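Local coordinates for alkylhalidase CmlS (Streptomyces venezuelae, PDB 3I3L), which acts as a flavin-dependent halogenase in chloramphenicol biosynthesis, carrying a covalently attached FAD, at residues V49-R54 with I143-E148; T149-V154 with L164-G169. All blocks are in the same frame, centred on the assembly; numbering follows the deposited sequence.

Contact 1 (V49-R54 with I143-E148). With FAD (flavin-adenine dinucleotide), chain B.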
loop_
_atom_site.group_PDB
_atom_site.type_symbol
_atom_site.label_atom_id
_atom_site.label_comp_id
_atom_site.label_asym_id
_atom_site.label_seq_id
_atom_site.Cartn_x
_atom_site.Cartn_y
_atom_site.Cartn_z
ATOM N N VAL A 49 -0.210 -13.013 23.461
ATOM C CA VAL A 49 0.834 -12.528 22.546
ATOM C C VAL A 49 2.174 -12.312 23.235
ATOM O O VAL A 49 2.237 -11.718 24.314
ATOM C CB VAL A 49 0.401 -11.231 21.819
ATOM C CG1 VAL A 49 1.515 -10.743 20.959
ATOM C CG2 VAL A 49 -0.873 -11.477 20.965
ATOM N N THR A 50 3.250 -12.753 22.585
ATOM C CA THR A 50 4.596 -12.323 22.969
ATOM C C THR A 50 5.378 -11.667 21.786
ATOM O O THR A 50 5.457 -12.233 20.733
ATOM C CB THR A 50 5.370 -13.483 23.638
ATOM O OG1 THR A 50 4.665 -13.876 24.848
ATOM C CG2 THR A 50 6.777 -13.050 24.004
ATOM N N ILE A 51 5.968 -10.489 22.004
ATOM C CA ILE A 51 6.725 -9.817 20.971
ATOM C C ILE A 51 8.200 -9.779 21.327
ATOM O O ILE A 51 8.572 -9.208 22.375
ATOM C CB ILE A 51 6.248 -8.356 20.774
ATOM C CG1 ILE A 51 4.747 -8.316 20.421
ATOM C CG2 ILE A 51 7.108 -7.707 19.736
ATOM C CD1 ILE A 51 4.133 -6.903 20.386
ATOM N N TYR A 52 9.035 -10.329 20.432
ATOM C CA TYR A 52 10.488 -10.328 20.549
ATOM C C TYR A 52 11.101 -9.331 19.561
ATOM O O TYR A 52 10.962 -9.503 18.358
ATOM C CB TYR A 52 11.034 -11.713 20.223
ATOM C CG TYR A 52 10.470 -12.818 21.098
ATOM C CD1 TYR A 52 11.048 -13.116 22.351
ATOM C CD2 TYR A 52 9.378 -13.555 20.691
ATOM C CE1 TYR A 52 10.551 -14.106 23.177
ATOM C CE2 TYR A 52 8.841 -14.558 21.510
ATOM C CZ TYR A 52 9.445 -14.819 22.763
ATOM O OH TYR A 52 8.953 -15.761 23.583
ATOM N N GLU A 53 11.710 -8.253 20.082
ATOM C CA GLU A 53 12.350 -7.220 19.295
ATOM C C GLU A 53 13.846 -7.209 19.599
ATOM O O GLU A 53 14.242 -7.127 20.778
ATOM C CB GLU A 53 11.708 -5.870 19.634
ATOM C CG GLU A 53 12.492 -4.626 19.162
ATOM C CD GLU A 53 12.747 -4.611 17.655
ATOM O OE1 GLU A 53 11.764 -4.693 16.899
ATOM O OE2 GLU A 53 13.922 -4.536 17.222
ATOM N N ARG A 54 14.690 -7.318 18.569
ATOM C CA ARG A 54 16.163 -7.421 18.839
ATOM C C ARG A 54 16.778 -6.103 19.341
ATOM O O ARG A 54 17.851 -6.102 19.967
ATOM C CB ARG A 54 16.922 -7.850 17.578
ATOM C CG ARG A 54 16.741 -6.854 16.411
ATOM C CD ARG A 54 17.505 -7.258 15.170
ATOM N NE ARG A 54 17.373 -6.212 14.120
ATOM C CZ ARG A 54 17.763 -6.368 12.852
ATOM N NH1 ARG A 54 18.303 -7.546 12.455
ATOM N NH2 ARG A 54 17.582 -5.367 11.967
ATOM N N ILE A 143 0.377 -7.247 26.982
ATOM C CA ILE A 143 1.155 -7.999 25.998
ATOM C C ILE A 143 2.559 -8.048 26.470
ATOM O O ILE A 143 3.126 -7.018 26.855
ATOM C CB ILE A 143 1.121 -7.341 24.548
ATOM C CG1 ILE A 143 -0.288 -7.464 23.938
ATOM C CG2 ILE A 143 2.129 -7.984 23.695
ATOM C CD1 ILE A 143 -0.695 -6.285 22.906
ATOM N N THR A 144 3.148 -9.241 26.412
ATOM C CA THR A 144 4.536 -9.432 26.822
ATOM C C THR A 144 5.495 -8.944 25.746
ATOM O O THR A 144 5.399 -9.378 24.582
ATOM C CB THR A 144 4.806 -10.970 27.065
ATOM O OG1 THR A 144 3.828 -11.480 27.976
ATOM C CG2 THR A 144 6.238 -11.213 27.630
ATOM N N VAL A 145 6.429 -8.075 26.116
ATOM C CA VAL A 145 7.338 -7.529 25.136
ATOM C C VAL A 145 8.769 -7.701 25.641
ATOM O O VAL A 145 9.072 -7.255 26.727
ATOM C CB VAL A 145 7.039 -5.997 24.816
ATOM C CG1 VAL A 145 8.184 -5.365 24.015
ATOM C CG2 VAL A 145 5.701 -5.809 24.098
ATOM N N HIS A 146 9.639 -8.316 24.848
ATOM C CA HIS A 146 11.044 -8.401 25.154
ATOM C C HIS A 146 11.864 -7.619 24.128
ATOM O O HIS A 146 12.105 -8.094 23.000
ATOM C CB HIS A 146 11.534 -9.857 25.154
ATOM C CG HIS A 146 10.739 -10.787 26.023
ATOM N ND1 HIS A 146 10.569 -10.571 27.375
ATOM C CD2 HIS A 146 10.124 -11.968 25.745
ATOM C CE1 HIS A 146 9.866 -11.570 27.889
ATOM N NE2 HIS A 146 9.584 -12.431 26.924
ATOM N N GLU A 147 12.356 -6.449 24.538
ATOM C CA GLU A 147 13.297 -5.694 23.744
ATOM C C GLU A 147 14.667 -6.318 23.917
ATOM O O GLU A 147 14.863 -7.127 24.808
ATOM C CB GLU A 147 13.315 -4.222 24.146
ATOM C CG GLU A 147 12.105 -3.452 23.641
ATOM C CD GLU A 147 12.113 -2.033 24.066
ATOM O OE1 GLU A 147 13.189 -1.385 24.034
ATOM O OE2 GLU A 147 11.026 -1.524 24.428
ATOM N N GLU A 148 15.587 -5.959 23.036
ATOM C CA GLU A 148 16.944 -6.503 23.047
ATOM C C GLU A 148 16.951 -8.031 23.157
ATOM O O GLU A 148 17.784 -8.608 23.856
ATOM C CB GLU A 148 17.785 -5.881 24.173
ATOM C CG GLU A 148 17.886 -4.356 24.095
ATOM C CD GLU A 148 18.781 -3.751 25.216
ATOM O OE1 GLU A 148 18.443 -3.885 26.403
ATOM O OE2 GLU A 148 19.812 -3.141 24.900
HETATM P PA FAD B . 10.403 -2.709 10.247
HETATM O O1A FAD B . 11.760 -2.938 9.623
HETATM O O2A FAD B . 9.954 -1.295 10.363
HETATM O O5B FAD B . 10.409 -3.402 11.726
HETATM C C5B FAD B . 10.954 -4.693 11.909
HETATM C C4B FAD B . 11.578 -4.857 13.313
HETATM O O4B FAD B . 12.010 -6.233 13.438
HETATM C C3B FAD B . 12.802 -3.998 13.521
HETATM O O3B FAD B . 12.596 -3.138 14.599
HETATM C C2B FAD B . 13.932 -4.991 13.834
HETATM O O2B FAD B . 14.705 -4.554 14.908
HETATM C C1B FAD B . 13.198 -6.273 14.192
HETATM N N9A FAD B . 13.855 -7.535 13.907
HETATM C C8A FAD B . 14.493 -7.899 12.759
HETATM N N7A FAD B . 14.932 -9.170 12.893
HETATM C C5A FAD B . 14.658 -9.601 14.146
HETATM C C6A FAD B . 14.906 -10.798 14.793
HETATM N N6A FAD B . 15.520 -11.792 14.177
HETATM N N1A FAD B . 14.442 -10.942 16.073
HETATM C C2A FAD B . 13.788 -9.927 16.726
HETATM N N3A FAD B . 13.543 -8.761 16.069
HETATM C C4A FAD B . 13.967 -8.594 14.797
HETATM N N1 FAD B . 7.075 3.445 4.296
HETATM C C2 FAD B . 6.055 4.371 4.440
HETATM O O2 FAD B . 4.977 3.967 4.855
HETATM N N3 FAD B . 6.234 5.688 4.108
HETATM C C4 FAD B . 7.437 6.129 3.624
HETATM O O4 FAD B . 7.581 7.363 3.345
HETATM C C4X FAD B . 8.462 5.199 3.443
HETATM N N5 FAD B . 9.682 5.609 2.979
HETATM C C5X FAD B . 10.717 4.705 2.906
HETATM C C6 FAD B . 11.968 5.113 2.419
HETATM C C7 FAD B . 12.974 4.188 2.273
HETATM C C7M FAD B . 14.337 4.598 1.771
HETATM C C8 FAD B . 12.734 2.876 2.669
HETATM C C8M FAD B . 13.815 1.871 2.626
HETATM C C9 FAD B . 11.481 2.442 3.115
HETATM C C9A FAD B . 10.482 3.397 3.230
HETATM N N10 FAD B . 9.282 2.974 3.725
HETATM C C10 FAD B . 8.261 3.845 3.789
HETATM C "C1'" FAD B . 9.128 1.503 3.914
HETATM C "C2'" FAD B . 8.739 1.203 5.342
HETATM O "O2'" FAD B . 9.623 1.851 6.165
HETATM C "C3'" FAD B . 8.640 -0.257 5.694
HETATM O "O3'" FAD B . 7.672 -0.870 4.870
HETATM C "C4'" FAD B . 8.184 -0.441 7.180
HETATM O "O4'" FAD B . 9.170 -0.021 8.082
HETATM C "C5'" FAD B . 7.936 -1.917 7.458
HETATM O "O5'" FAD B . 7.456 -2.095 8.759
HETATM P P FAD B . 7.765 -3.500 9.411
HETATM O O1P FAD B . 7.440 -4.596 8.420
HETATM O O2P FAD B . 7.139 -3.563 10.800
HETATM O O3P FAD B . 9.378 -3.613 9.470
HETATM O O HOH W 1 1.121 -12.018 26.921
#

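Contact 2 (T149-V154 with L164-G169). With FAD (flavin-adenine dinucleotide), chain B.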
loop_
_atom_site.group_PDB
_atom_site.type_symbol
_atom_site.label_atom_id
_atom_site.label_comp_id
_atom_site.label_asym_id
_atom_site.label_seq_id
_atom_site.Cartn_x
_atom_site.Cartn_y
_atom_site.Cartn_z
ATOM N N THR A 149 16.054 -8.694 22.419
ATOM C CA THR A 149 15.915 -10.145 22.478
ATOM C C THR A 149 15.703 -10.626 21.029
ATOM O O THR A 149 14.561 -10.814 20.607
ATOM C CB THR A 149 14.680 -10.562 23.366
ATOM O OG1 THR A 149 14.789 -10.002 24.675
ATOM C CG2 THR A 149 14.584 -12.064 23.535
ATOM N N PRO A 150 16.793 -10.762 20.251
ATOM C CA PRO A 150 16.660 -11.187 18.896
ATOM C C PRO A 150 16.198 -12.645 18.793
ATOM O O PRO A 150 16.603 -13.480 19.606
ATOM C CB PRO A 150 18.102 -11.078 18.351
ATOM C CG PRO A 150 18.980 -11.072 19.527
ATOM C CD PRO A 150 18.197 -10.434 20.593
ATOM N N VAL A 151 15.380 -12.940 17.794
ATOM C CA VAL A 151 14.986 -14.325 17.501
ATOM C C VAL A 151 15.998 -14.914 16.529
ATOM O O VAL A 151 16.138 -14.497 15.382
ATOM C CB VAL A 151 13.624 -14.433 16.903
ATOM C CG1 VAL A 151 13.342 -15.878 16.444
ATOM C CG2 VAL A 151 12.551 -13.925 17.856
ATOM N N THR A 152 16.694 -15.919 17.010
ATOM C CA THR A 152 17.910 -16.408 16.426
ATOM C C THR A 152 17.630 -17.628 15.549
ATOM O O THR A 152 18.425 -17.988 14.688
ATOM C CB THR A 152 18.843 -16.768 17.643
ATOM O OG1 THR A 152 19.785 -15.680 17.822
ATOM C CG2 THR A 152 19.505 -18.088 17.470
ATOM N N ASP A 153 16.492 -18.268 15.759
ATOM C CA ASP A 153 16.136 -19.440 14.952
ATOM C C ASP A 153 14.655 -19.697 15.108
ATOM O O ASP A 153 14.092 -19.389 16.131
ATOM C CB ASP A 153 16.901 -20.702 15.347
ATOM C CG ASP A 153 16.522 -21.917 14.458
ATOM O OD1 ASP A 153 17.053 -22.025 13.330
ATOM O OD2 ASP A 153 15.688 -22.738 14.889
ATOM N N VAL A 154 14.038 -20.243 14.061
ATOM C CA VAL A 154 12.596 -20.447 14.011
ATOM C C VAL A 154 12.426 -21.834 13.420
ATOM O O VAL A 154 12.871 -22.093 12.283
ATOM C CB VAL A 154 11.865 -19.427 13.083
ATOM C CG1 VAL A 154 10.382 -19.729 13.015
ATOM C CG2 VAL A 154 12.075 -17.994 13.610
ATOM N N LEU A 164 10.875 -21.324 18.735
ATOM C CA LEU A 164 11.835 -20.253 18.465
ATOM C C LEU A 164 13.069 -20.343 19.339
ATOM O O LEU A 164 12.968 -20.665 20.519
ATOM C CB LEU A 164 11.164 -18.892 18.728
ATOM C CG LEU A 164 10.343 -18.289 17.570
ATOM C CD1 LEU A 164 9.295 -19.184 17.150
ATOM C CD2 LEU A 164 9.749 -17.009 18.053
ATOM N N THR A 165 14.228 -20.045 18.781
ATOM C CA THR A 165 15.375 -19.816 19.638
ATOM C C THR A 165 15.614 -18.345 19.727
ATOM O O THR A 165 15.616 -17.656 18.705
ATOM C CB THR A 165 16.627 -20.541 19.195
ATOM O OG1 THR A 165 16.346 -21.934 19.129
ATOM C CG2 THR A 165 17.762 -20.322 20.204
ATOM N N VAL A 166 15.833 -17.877 20.954
ATOM C CA VAL A 166 15.917 -16.447 21.334
ATOM C C VAL A 166 17.201 -16.196 22.165
ATOM O O VAL A 166 17.581 -17.034 23.010
ATOM C CB VAL A 166 14.665 -16.170 22.192
ATOM C CG1 VAL A 166 14.959 -15.385 23.384
ATOM C CG2 VAL A 166 13.525 -15.620 21.338
ATOM N N ARG A 167 17.878 -15.062 21.935
ATOM C CA ARG A 167 19.054 -14.709 22.743
ATOM C C ARG A 167 18.672 -13.782 23.864
ATOM O O ARG A 167 18.447 -12.600 23.629
ATOM C CB ARG A 167 20.180 -14.096 21.908
ATOM C CG ARG A 167 21.333 -15.061 21.627
ATOM C CD ARG A 167 22.738 -14.387 21.528
ATOM N NE ARG A 167 22.743 -13.126 20.748
ATOM C CZ ARG A 167 23.026 -13.016 19.431
ATOM N NH1 ARG A 167 22.979 -11.821 18.844
ATOM N NH2 ARG A 167 23.353 -14.090 18.688
ATOM N N ARG A 168 18.600 -14.340 25.072
ATOM C CA ARG A 168 18.196 -13.654 26.318
ATOM C C ARG A 168 19.431 -13.594 27.207
ATOM O O ARG A 168 19.914 -14.627 27.685
ATOM C CB ARG A 168 17.108 -14.466 27.033
ATOM C CG ARG A 168 16.484 -13.808 28.263
ATOM C CD ARG A 168 15.561 -14.790 29.000
ATOM N NE ARG A 168 14.298 -14.159 29.425
ATOM C CZ ARG A 168 13.177 -14.051 28.686
ATOM N NH1 ARG A 168 13.109 -14.522 27.439
ATOM N NH2 ARG A 168 12.108 -13.456 29.212
ATOM N N GLY A 169 19.940 -12.381 27.412
ATOM C CA GLY A 169 21.274 -12.201 27.979
ATOM C C GLY A 169 22.289 -12.588 26.916
ATOM O O GLY A 169 22.320 -11.996 25.835
HETATM P PA FAD B . 10.403 -2.709 10.247
HETATM O O1A FAD B . 11.760 -2.938 9.623
HETATM O O2A FAD B . 9.954 -1.295 10.363
HETATM O O5B FAD B . 10.409 -3.402 11.726
HETATM C C5B FAD B . 10.954 -4.693 11.909
HETATM C C4B FAD B . 11.578 -4.857 13.313
HETATM O O4B FAD B . 12.010 -6.233 13.438
HETATM C C3B FAD B . 12.802 -3.998 13.521
HETATM O O3B FAD B . 12.596 -3.138 14.599
HETATM C C2B FAD B . 13.932 -4.991 13.834
HETATM O O2B FAD B . 14.705 -4.554 14.908
HETATM C C1B FAD B . 13.198 -6.273 14.192
HETATM N N9A FAD B . 13.855 -7.535 13.907
HETATM C C8A FAD B . 14.493 -7.899 12.759
HETATM N N7A FAD B . 14.932 -9.170 12.893
HETATM C C5A FAD B . 14.658 -9.601 14.146
HETATM C C6A FAD B . 14.906 -10.798 14.793
HETATM N N6A FAD B . 15.520 -11.792 14.177
HETATM N N1A FAD B . 14.442 -10.942 16.073
HETATM C C2A FAD B . 13.788 -9.927 16.726
HETATM N N3A FAD B . 13.543 -8.761 16.069
HETATM C C4A FAD B . 13.967 -8.594 14.797
HETATM N N1 FAD B . 7.075 3.445 4.296
HETATM C C2 FAD B . 6.055 4.371 4.440
HETATM O O2 FAD B . 4.977 3.967 4.855
HETATM N N3 FAD B . 6.234 5.688 4.108
HETATM C C4 FAD B . 7.437 6.129 3.624
HETATM O O4 FAD B . 7.581 7.363 3.345
HETATM C C4X FAD B . 8.462 5.199 3.443
HETATM N N5 FAD B . 9.682 5.609 2.979
HETATM C C5X FAD B . 10.717 4.705 2.906
HETATM C C6 FAD B . 11.968 5.113 2.419
HETATM C C7 FAD B . 12.974 4.188 2.273
HETATM C C7M FAD B . 14.337 4.598 1.771
HETATM C C8 FAD B . 12.734 2.876 2.669
HETATM C C8M FAD B . 13.815 1.871 2.626
HETATM C C9 FAD B . 11.481 2.442 3.115
HETATM C C9A FAD B . 10.482 3.397 3.230
HETATM N N10 FAD B . 9.282 2.974 3.725
HETATM C C10 FAD B . 8.261 3.845 3.789
HETATM C "C1'" FAD B . 9.128 1.503 3.914
HETATM C "C2'" FAD B . 8.739 1.203 5.342
HETATM O "O2'" FAD B . 9.623 1.851 6.165
HETATM C "C3'" FAD B . 8.640 -0.257 5.694
HETATM O "O3'" FAD B . 7.672 -0.870 4.870
HETATM C "C4'" FAD B . 8.184 -0.441 7.180
HETATM O "O4'" FAD B . 9.170 -0.021 8.082
HETATM C "C5'" FAD B . 7.936 -1.917 7.458
HETATM O "O5'" FAD B . 7.456 -2.095 8.759
HETATM P P FAD B . 7.765 -3.500 9.411
HETATM O O1P FAD B . 7.440 -4.596 8.420
HETATM O O2P FAD B . 7.139 -3.563 10.800
HETATM O O3P FAD B . 9.378 -3.613 9.470
HETATM O O HOH W 2 14.397 -23.096 17.289
#

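Contact 1 (V49-R54 with I143-E148)
Ile-51 and His-146 meet backbone to backbone at the parallel edge of a Rossmann-type FAD-binding sheet. Ile-51 N donates to Thr-144 O at 2.9 Å. Ile-51 O in turn accepts from His-146 N at 2.8 Å. Glu-53 N continues the pattern to His-146 O at 2.9 Å. All three bonds are close to straight. At the far end the bond from Thr-144 N to Val-49 O is weak, and water 1 bridges Val-49 O and Thr-144 OG1.

Tyr-52 and His-146 lie side by side on one face. Tyr-52 CE1 comes to the edge of the imidazole at His-146 CD2, 3.4 Å away, with the ring planes inclined at 41°. Both rings have CG anti to the carbonyl carbon (chi1 -57° and -53°), which sends them the same way. Thr-50 CG2 also approaches His-146 CD2, at 3.9 Å. On the other face Ile-51 CD1 lies beside Val-145 CG2. Leu-135 of helix 127-140 touches both side chains.

Just past strand 48-52, Glu-53 grips the FAD ribose. Its OE1 accepts from FAD O3B at 2.9 Å, and its OE2 lies a doubtfully short 2.4 Å from FAD O2B. The amides of Gly-31 and Ser-55 bond to OE1 and OE2 respectively and hold the carboxylate in place. Replacing it with an alanine is likely to leave the ribose hydroxyls and both amides without the carboxylate that joins them. Arg-54 runs on along the adenosine: FAD C8A sits over the centre of its guanidinium, and NE makes a bent bond to FAD O2B at 3.2 Å.

Contact 2 (T149-V154 with L164-G169)
The Arg-167 guanidinium has Thr-152 OG1 over one face, 4.0 Å from Arg-167 NH2. Pro-150 CG approaches the same group obliquely. The Arg-167 chain is bent at chi2 and again at chi3 (-43°), which brings its end back across segment 149-154. The second flat group is the adenine of FAD. Val-151 meets its N1A and N6A through two backbone bonds. Val-151 N donates to FAD N1A at 2.8 Å (175°), and FAD N6A donates to Val-151 O at 3.0 Å (171°). This paired bonding matches the donor and acceptor pattern of adenine and also fixes how the ring is turned.

The two segments form an antiparallel beta hairpin with a classic beta bulge. Thr-152 and Asp-153 both face Thr-165. Thr-165 O is therefore gripped twice, by Thr-152 N at 2.7 Å and by Asp-153 N at 3.1 Å. The return bond runs from Thr-165 N to Asp-153 O at 2.7 Å. Nearer the adenine, Arg-167 N donates to Pro-150 O at 3.1 Å. Water 2 ties the outer side together by donating to Asp-153 OD2 and accepting from Thr-165 OG1.

Val-151, Val-154, Leu-164 and Val-166 are buried on one face of the hairpin, opposite to that of Asp-153 and Thr-165. Val-151 CG1 lies 4.0 Å from Leu-164 CG, and its CG2 branch reaches Val-166 CG2. This face packs on the Rossmann sheet. Val-151 and Val-166 touch Tyr-52 of strand 48-52, while Val-151 and Val-154 touch Ile-29 of strand 25-29. Val-154 also rests on Pro-189 and Ile-190 of helix 189-194, and strand 171-177 pairs with strand 162-168 on its other edge.

The centres of contacts 1 and 2 lie about 11 Å apart within the FAD-binding domain. They follow in series along the chain: contact 1 closes with segment 143-148, and contact 2 opens at the next residue, Thr-149. Contact 1 forms one edge of the six-stranded mixed sheet. Contact 2 belongs to a separate three-stranded antiparallel sheet that packs against it. The two meet through a probable hydrogen bond between Glu-53 O and Thr-149 N (2.9 Å), and Tyr-52 CB packs on Val-151 CG2. The two sheets together thus hold the adenosine half of FAD at their junction.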